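Side-chain contact in mannan endo-1,4-beta-mannosidase (Cryptopygus antarcticus, PDB 4OOU), which hydrolyses internal beta-1,4-mannosidic linkages in mannans and related polysaccharides, releasing mainly short mannooligosaccharides: residues C349-T352 with Y353-M357. Numbering follows the deposited sequence.
Sequences CSDT and YSNQM
Gln356 reaches from the first turn of helix 353-361 back along the loop, its CG 3.6 Å from Asp351 CB. With CG beside the backbone N (chi1 -75°) and the chain extended beyond it, the amide is carried toward the loop. There Gln356 NE2 gives a weak hydrogen bond to Thr352 O at 3.3 Å, the same oxygen that receives Gln356 N at 3.0 Å. That backbone bond closes the opening helical turn at the N-cap residue, Thr352, whose own side chain does no capping. Thr352 CG2 instead turns to the helix and comes tightly against Ser354 CB, the exact distance doubtful, while Thr352 CB meets Asn355 ND2 at 3.7 Å. Asn355 passes across Asp351, its amide plane turned 88° from the carboxylate and Asn355 ND2 4.0 Å from Asp351 CB. The Asp351 carboxylate looks elsewhere: OD2 accepts Ser315 N and OD1, weakly, Val316 N. Gln356 is likewise held beyond the turn, OE1 by Thr340 OG1 and NE2 by Gln342 O. On the loop side, Ser350 OG donates to Asp351 O at 3.0 Å, on an in-plane lone pair of the carbonyl. An alanine in place of Gln356 would probably leave Thr340 OG1 and Gln342 O without their amide partner and open a gap beside Asp351 CB. The buried Gln356 amide thus ties the last helix to the end of strand 337-340, beside substrate-binding Trp341, and the Asp351 carboxylate ties the preceding loop, whose Cys349 and Ser350 belong to a segment thought to help stabilise the transition state, to residues after TIM-barrel strand 308-313.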
loop_
_atom_site.group_PDB
_atom_site.type_symbol
_atom_site.label_atom_id
_atom_site.label_comp_id
_atom_site.label_asym_id
_atom_site.label_seq_id
_atom_site.Cartn_x
_atom_site.Cartn_y
_atom_site.Cartn_z
ATOM N N CYS A 349 4.606 -6.473 -16.490
ATOM C CA CYS A 349 4.816 -5.049 -16.256
ATOM C C CYS A 349 5.678 -4.842 -15.022
ATOM O O CYS A 349 5.241 -4.239 -14.057
ATOM C CB CYS A 349 3.472 -4.291 -16.169
ATOM S SG CYS A 349 2.633 -4.081 -17.786
ATOM N N SER A 350 6.890 -5.395 -15.060
ATOM C CA SER A 350 7.892 -5.159 -14.021
ATOM C C SER A 350 9.164 -4.638 -14.617
ATOM O O SER A 350 9.699 -5.184 -15.585
ATOM C CB SER A 350 8.247 -6.424 -13.230
ATOM O OG SER A 350 9.344 -6.180 -12.344
ATOM N N ASP A 351 9.673 -3.584 -14.010
ATOM C CA ASP A 351 10.960 -3.059 -14.397
ATOM C C ASP A 351 12.082 -3.929 -13.871
ATOM O O ASP A 351 11.912 -4.844 -13.042
ATOM C CB ASP A 351 11.138 -1.613 -13.904
ATOM C CG ASP A 351 10.323 -0.616 -14.708
ATOM O OD1 ASP A 351 10.358 -0.671 -15.974
ATOM O OD2 ASP A 351 9.676 0.240 -14.072
ATOM N N THR A 352 13.234 -3.625 -14.422
ATOM C CA THR A 352 14.517 -4.156 -14.023
ATOM C C THR A 352 14.884 -3.600 -12.656
ATOM O O THR A 352 14.718 -2.409 -12.471
ATOM C CB THR A 352 15.468 -3.640 -15.099
ATOM O OG1 THR A 352 15.497 -4.610 -16.139
ATOM C CG2 THR A 352 16.796 -3.434 -14.636
ATOM N N TYR A 353 15.401 -4.384 -11.710
ATOM C CA TYR A 353 15.887 -3.736 -10.451
ATOM C C TYR A 353 16.887 -2.608 -10.738
ATOM O O TYR A 353 17.022 -1.644 -9.991
ATOM C CB TYR A 353 16.491 -4.736 -9.443
ATOM C CG TYR A 353 17.886 -5.262 -9.765
ATOM C CD1 TYR A 353 19.022 -4.449 -9.638
ATOM C CD2 TYR A 353 18.072 -6.576 -10.139
ATOM C CE1 TYR A 353 20.297 -4.928 -9.926
ATOM C CE2 TYR A 353 19.343 -7.068 -10.446
ATOM C CZ TYR A 353 20.456 -6.254 -10.338
ATOM O OH TYR A 353 21.707 -6.794 -10.629
ATOM N N SER A 354 17.619 -2.757 -11.822
ATOM C CA SER A 354 18.615 -1.777 -12.216
ATOM C C SER A 354 18.091 -0.394 -12.608
ATOM O O SER A 354 18.576 0.636 -12.145
ATOM C CB SER A 354 19.477 -2.342 -13.353
ATOM O OG SER A 354 20.710 -2.726 -12.825
ATOM N N ASN A 355 17.150 -0.326 -13.512
ATOM C CA ASN A 355 16.780 0.979 -13.905
ATOM C C ASN A 355 15.683 1.481 -12.955
ATOM O O ASN A 355 15.507 2.674 -12.794
ATOM C CB ASN A 355 16.574 1.090 -15.448
ATOM C CG ASN A 355 15.138 0.984 -15.889
ATOM O OD1 ASN A 355 14.657 1.852 -16.562
ATOM N ND2 ASN A 355 14.487 -0.094 -15.574
ATOM N N GLN A 356 15.027 0.600 -12.225
ATOM C CA GLN A 356 14.413 1.085 -10.984
ATOM C C GLN A 356 15.396 1.873 -10.105
ATOM O O GLN A 356 14.988 2.891 -9.530
ATOM C CB GLN A 356 13.790 -0.028 -10.183
ATOM C CG GLN A 356 12.502 -0.482 -10.811
ATOM C CD GLN A 356 11.863 -1.582 -10.038
ATOM O OE1 GLN A 356 11.160 -1.336 -9.047
ATOM N NE2 GLN A 356 12.105 -2.813 -10.474
ATOM N N MET A 357 16.668 1.454 -10.027
ATOM C CA MET A 357 17.673 2.249 -9.282
ATOM C C MET A 357 18.002 3.553 -10.009
ATOM O O MET A 357 18.138 4.611 -9.385
ATOM C CB MET A 357 18.949 1.455 -9.006
ATOM C CG MET A 357 18.808 0.353 -7.973
ATOM S SD MET A 357 20.400 -0.349 -7.481
ATOM C CE MET A 357 20.543 -1.748 -8.570
#